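Local coordinates for phosphonate monoester hydrolase (Ruegeria pomeroyi, PDB 4UPK), which is a hydrolase of the sulfatase family, within the alkaline phosphatase superfamily, with a large mixed beta sheet flanked by helices, at residues V190-A195 against N202-Y207; H243-A248 against F292-P297. All blocks are in the same frame, centred on the assembly; numbering follows the deposited sequence.

Interactions 1 and 2 each join two loop segments, and they sit side by side, their centres about 11 Å apart. They touch through a probable hydrogen bond from A205 N to A248 O (3.1 Å) and through packing of P191 on L294, so 190-195, 202-207, 243-248 and 292-297 make one continuous patch of loops. Both contacts are partly buried. Interaction 1 lies farther from the chain centre and is the more polar, with an exposed arginine reaching over to backbone carbonyls. Interaction 2 is closer in and mainly apolar, a proline on a phenylalanine face beside leucine and valine. Each has one short, nearly straight backbone hydrogen bond and one bridging water.

Interaction 1: residues V190-A195 against N202-Y207; sequences VPRPDA and NGPAMY
R192 lays its aliphatic part across the ring of P204, the two side chains crossing at about a right angle. R192 CB lies 4.0 Å from P204 CG, R192 CD also approaches that atom, and the same P204 CG sits over one face of the guanidinium, offset toward its rim. With R192 CG anti to the backbone N (chi1 -160°), the arginine chain leaves past the proline; a bend at chi3 (-61°) then turns NE, and the group beyond it reaches the carbonyls that follow P204. R192 NH2 lies 3.1 Å from A205 O and gives a weak hydrogen bond to M206 O at 3.4 Å, which approaches the guanidinium at its edge. The backbones are tied more firmly: R192 N donates to P204 O at 2.8 Å, nearly straight. Both segments belong to the long irregular connection between helix 169-177 and helix 213-224 of this sulfatase-family chain, which doubles back on itself here without forming a regular strand pair. P191 CB rests 3.4 Å from G203 O, and G203 CA makes a CA-H...O contact with R192 O. Farther along, one water bridges the backbones, donating to V190 O and accepting from M206 N, 2.7 Å from each. N202 O takes a hydrogen bond from N253 ND2, and M206 and Y207 lean on L175 of helix 169-177.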
loop_
_atom_site.group_PDB
_atom_site.type_symbol
_atom_site.label_atom_id
_atom_site.label_comp_id
_atom_site.label_asym_id
_atom_site.label_seq_id
_atom_site.Cartn_x
_atom_site.Cartn_y
_atom_site.Cartn_z
ATOM N N VAL A 190 21.499 -22.183 33.512
ATOM C CA VAL A 190 22.591 -22.375 34.470
ATOM C C VAL A 190 22.765 -23.895 34.714
ATOM O O VAL A 190 21.794 -24.554 35.099
ATOM C CB VAL A 190 22.371 -21.568 35.788
ATOM C CG1 VAL A 190 23.494 -21.810 36.792
ATOM C CG2 VAL A 190 22.224 -20.071 35.506
ATOM N N PRO A 191 23.969 -24.464 34.452
ATOM C CA PRO A 191 24.183 -25.894 34.706
ATOM C C PRO A 191 24.097 -26.204 36.199
ATOM O O PRO A 191 24.514 -25.386 37.035
ATOM C CB PRO A 191 25.606 -26.141 34.179
ATOM C CG PRO A 191 25.924 -24.970 33.299
ATOM C CD PRO A 191 25.210 -23.834 33.963
ATOM N N ARG A 192 23.514 -27.349 36.536
ATOM C CA ARG A 192 23.361 -27.791 37.924
ATOM C C ARG A 192 24.730 -27.837 38.610
ATOM O O ARG A 192 25.645 -28.499 38.110
ATOM C CB ARG A 192 22.706 -29.176 37.975
ATOM C CG ARG A 192 22.070 -29.561 39.300
ATOM C CD ARG A 192 21.276 -30.857 39.145
ATOM N NE ARG A 192 20.174 -30.765 38.166
ATOM C CZ ARG A 192 19.429 -31.797 37.770
ATOM N NH1 ARG A 192 19.657 -33.016 38.248
ATOM N NH2 ARG A 192 18.452 -31.617 36.891
ATOM N N PRO A 193 24.901 -27.095 39.725
ATOM C CA PRO A 193 26.180 -27.162 40.444
ATOM C C PRO A 193 26.285 -28.482 41.229
ATOM O O PRO A 193 25.298 -29.220 41.331
ATOM C CB PRO A 193 26.125 -25.943 41.377
ATOM C CG PRO A 193 24.672 -25.722 41.643
ATOM C CD PRO A 193 23.906 -26.262 40.448
ATOM N N ASP A 194 27.468 -28.767 41.803
ATOM C CA ASP A 194 27.698 -29.953 42.627
ATOM C C ASP A 194 26.828 -29.926 43.884
ATOM O O ASP A 194 26.240 -28.886 44.197
ATOM C CB ASP A 194 29.187 -30.083 42.992
ATOM C CG ASP A 194 30.102 -30.400 41.817
ATOM O OD1 ASP A 194 29.591 -30.528 40.672
ATOM O OD2 ASP A 194 31.326 -30.518 42.036
ATOM N N ALA A 195 26.734 -31.081 44.598
ATOM C CA ALA A 195 25.959 -31.238 45.840
ATOM C C ALA A 195 26.297 -30.143 46.853
ATOM O O ALA A 195 25.390 -29.585 47.460
ATOM C CB ALA A 195 26.204 -32.607 46.448
ATOM N N ASN A 202 30.107 -28.450 33.054
ATOM C CA ASN A 202 29.303 -29.426 32.309
ATOM C C ASN A 202 28.264 -30.102 33.204
ATOM O O ASN A 202 27.906 -31.269 32.992
ATOM C CB ASN A 202 30.169 -30.435 31.537
ATOM C CG ASN A 202 31.111 -31.251 32.375
ATOM O OD1 ASN A 202 31.228 -31.071 33.597
ATOM N ND2 ASN A 202 31.798 -32.182 31.712
ATOM N N GLY A 203 27.770 -29.339 34.184
ATOM C CA GLY A 203 26.709 -29.776 35.079
ATOM C C GLY A 203 25.445 -30.014 34.265
ATOM O O GLY A 203 25.232 -29.353 33.240
ATOM N N PRO A 204 24.623 -31.013 34.627
ATOM C CA PRO A 204 23.383 -31.250 33.851
ATOM C C PRO A 204 22.413 -30.052 33.894
ATOM O O PRO A 204 22.425 -29.284 34.850
ATOM C CB PRO A 204 22.782 -32.499 34.512
ATOM C CG PRO A 204 23.315 -32.491 35.897
ATOM C CD PRO A 204 24.710 -31.906 35.802
ATOM N N ALA A 205 21.600 -29.865 32.862
ATOM C CA ALA A 205 20.628 -28.770 32.852
ATOM C C ALA A 205 19.576 -28.972 33.959
ATOM O O ALA A 205 19.360 -30.103 34.393
ATOM C CB ALA A 205 19.959 -28.675 31.489
ATOM N N MET A 206 18.965 -27.867 34.430
ATOM C CA MET A 206 17.903 -27.797 35.457
ATOM C C MET A 206 16.729 -28.724 35.070
ATOM O O MET A 206 16.129 -29.372 35.926
ATOM C CB MET A 206 17.417 -26.322 35.596
ATOM C CG MET A 206 16.068 -26.129 36.341
ATOM S SD MET A 206 15.078 -24.686 35.774
ATOM C CE MET A 206 14.376 -25.354 34.276
ATOM N N TYR A 207 16.418 -28.769 33.768
ATOM C CA TYR A 207 15.336 -29.563 33.183
ATOM C C TYR A 207 15.815 -30.948 32.732
ATOM O O TYR A 207 16.959 -31.105 32.287
ATOM C CB TYR A 207 14.668 -28.792 32.011
ATOM C CG TYR A 207 15.661 -28.139 31.072
ATOM C CD1 TYR A 207 16.224 -28.851 30.012
ATOM C CD2 TYR A 207 16.051 -26.811 31.248
ATOM C CE1 TYR A 207 17.152 -28.256 29.152
ATOM C CE2 TYR A 207 17.006 -26.222 30.420
ATOM C CZ TYR A 207 17.546 -26.943 29.366
ATOM O OH TYR A 207 18.467 -26.347 28.540
HETATM O O HOH W 1 20.060 -25.664 33.302
#

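Interaction 2: residues H243-A248 against F292-P297; sequences HPPLVA and FVLGFP
P244 puts CG over the centre of the F292 ring, 3.8 Å from the centroid and 7° off the normal, a CH-pi contact, while P244 CB meets F292 CG. At the rim of the same ring, close to its plane, L246 CD1 touches F292 CD2 at 4.0 Å, the two side chains running side by side. The aromatic group is thus held over a face and at an edge by two residues of a single turn. F292 O is gripped from the same turn, taking a nearly straight hydrogen bond from L246 N at 2.8 Å and a CA-H...O contact from P245 CA. Next along, P245 CB packs on L294 CG at 3.8 Å, and L246 CB meets V293 CG1. A water donates to L246 O and accepts from L294 N, the latter 3.0 Å from the water. Behind this shell, the peptide bond before P245 is cis, and H243 ND1 donates to P244 O at 2.8 Å, the acceptor close to the imidazole plane, which probably helps hold the turn. R241 NH1 hydrogen-bonds to P245 O, W358 meets F292 edge-to-face, and L309 of helix 303-333 backs both L246 and F292. H243 also touches D42 and Q43, just past strand 35-41. The contact joins the loop between helices 280-286 and 303-333 to this cis-proline turn after strand 234-239, at the C-terminal ends of the parallel strands in an alkaline-phosphatase-type alpha/beta fold.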
loop_
_atom_site.group_PDB
_atom_site.type_symbol
_atom_site.label_atom_id
_atom_site.label_comp_id
_atom_site.label_asym_id
_atom_site.label_seq_id
_atom_site.Cartn_x
_atom_site.Cartn_y
_atom_site.Cartn_z
ATOM N N HIS A 243 23.797 -24.407 20.624
ATOM C CA HIS A 243 23.942 -22.936 20.611
ATOM C C HIS A 243 24.088 -22.450 22.054
ATOM O O HIS A 243 23.423 -23.022 22.926
ATOM C CB HIS A 243 22.669 -22.298 20.001
ATOM C CG HIS A 243 22.727 -20.838 19.662
ATOM N ND1 HIS A 243 22.628 -19.857 20.646
ATOM C CD2 HIS A 243 22.716 -20.236 18.451
ATOM C CE1 HIS A 243 22.661 -18.698 20.000
ATOM N NE2 HIS A 243 22.703 -18.874 18.681
ATOM N N PRO A 244 24.921 -21.399 22.331
ATOM C CA PRO A 244 25.032 -20.889 23.708
ATOM C C PRO A 244 23.684 -20.356 24.240
ATOM O O PRO A 244 22.836 -19.982 23.429
ATOM C CB PRO A 244 26.087 -19.770 23.582
ATOM C CG PRO A 244 26.096 -19.385 22.151
ATOM C CD PRO A 244 25.789 -20.630 21.404
ATOM N N PRO A 245 23.435 -20.282 25.574
ATOM C CA PRO A 245 24.301 -20.685 26.702
ATOM C C PRO A 245 24.390 -22.196 26.724
ATOM O O PRO A 245 23.366 -22.876 26.804
ATOM C CB PRO A 245 23.584 -20.108 27.940
ATOM C CG PRO A 245 22.518 -19.171 27.404
ATOM C CD PRO A 245 22.154 -19.751 26.071
ATOM N N LEU A 246 25.616 -22.706 26.547
ATOM C CA LEU A 246 25.921 -24.128 26.490
ATOM C C LEU A 246 25.610 -24.875 27.782
ATOM O O LEU A 246 26.283 -24.706 28.799
ATOM C CB LEU A 246 27.366 -24.397 26.015
ATOM C CG LEU A 246 27.713 -23.993 24.572
ATOM C CD1 LEU A 246 29.193 -24.214 24.305
ATOM C CD2 LEU A 246 26.872 -24.783 23.552
ATOM N N VAL A 247 24.544 -25.675 27.725
ATOM C CA VAL A 247 24.053 -26.535 28.784
ATOM C C VAL A 247 23.291 -27.666 28.111
ATOM O O VAL A 247 22.551 -27.414 27.165
ATOM C CB VAL A 247 23.253 -25.783 29.908
ATOM C CG1 VAL A 247 21.916 -25.201 29.418
ATOM C CG2 VAL A 247 23.075 -26.657 31.143
ATOM N N ALA A 248 23.502 -28.912 28.573
ATOM C CA ALA A 248 22.827 -30.083 28.021
ATOM C C ALA A 248 22.140 -30.875 29.118
ATOM O O ALA A 248 22.706 -31.004 30.210
ATOM C CB ALA A 248 23.811 -30.962 27.249
ATOM N N PHE A 292 29.740 -17.801 26.386
ATOM C CA PHE A 292 29.050 -18.958 25.797
ATOM C C PHE A 292 28.304 -19.860 26.800
ATOM O O PHE A 292 27.749 -20.890 26.403
ATOM C CB PHE A 292 30.052 -19.790 24.974
ATOM C CG PHE A 292 29.984 -19.572 23.489
ATOM C CD1 PHE A 292 30.092 -18.296 22.952
ATOM C CD2 PHE A 292 29.831 -20.647 22.620
ATOM C CE1 PHE A 292 30.004 -18.094 21.576
ATOM C CE2 PHE A 292 29.757 -20.444 21.242
ATOM C CZ PHE A 292 29.834 -19.171 20.733
ATOM N N VAL A 293 28.290 -19.466 28.091
ATOM C CA VAL A 293 27.643 -20.191 29.194
ATOM C C VAL A 293 27.083 -19.163 30.212
ATOM O O VAL A 293 27.533 -18.031 30.214
ATOM C CB VAL A 293 28.605 -21.213 29.909
ATOM C CG1 VAL A 293 28.966 -22.397 29.022
ATOM C CG2 VAL A 293 29.854 -20.539 30.463
ATOM N N LEU A 294 26.138 -19.571 31.082
ATOM C CA LEU A 294 25.570 -18.719 32.144
ATOM C C LEU A 294 25.954 -19.244 33.539
ATOM O O LEU A 294 25.857 -20.450 33.778
ATOM C CB LEU A 294 24.033 -18.558 32.015
ATOM C CG LEU A 294 23.507 -17.684 30.846
ATOM C CD1 LEU A 294 21.992 -17.529 30.927
ATOM C CD2 LEU A 294 24.145 -16.272 30.823
ATOM N N GLY A 295 26.439 -18.348 34.410
ATOM C CA GLY A 295 26.840 -18.662 35.784
ATOM C C GLY A 295 28.334 -18.730 36.061
ATOM O O GLY A 295 28.743 -19.117 37.167
ATOM N N PHE A 296 29.163 -18.382 35.046
ATOM C CA PHE A 296 30.637 -18.404 35.071
ATOM C C PHE A 296 31.181 -17.065 34.482
ATOM O O PHE A 296 31.630 -17.032 33.329
ATOM C CB PHE A 296 31.169 -19.632 34.286
ATOM C CG PHE A 296 30.566 -20.946 34.727
ATOM C CD1 PHE A 296 29.349 -21.386 34.204
ATOM C CD2 PHE A 296 31.202 -21.738 35.679
ATOM C CE1 PHE A 296 28.767 -22.575 34.653
ATOM C CE2 PHE A 296 30.632 -22.941 36.101
ATOM C CZ PHE A 296 29.416 -23.344 35.595
ATOM N N PRO A 297 31.080 -15.932 35.241
ATOM C CA PRO A 297 31.515 -14.647 34.677
ATOM C C PRO A 297 33.026 -14.487 34.538
ATOM O O PRO A 297 33.473 -13.762 33.651
ATOM C CB PRO A 297 30.901 -13.613 35.628
ATOM C CG PRO A 297 30.776 -14.315 36.939
ATOM C CD PRO A 297 30.564 -15.774 36.632
HETATM O O HOH W 2 24.963 -22.202 30.361
#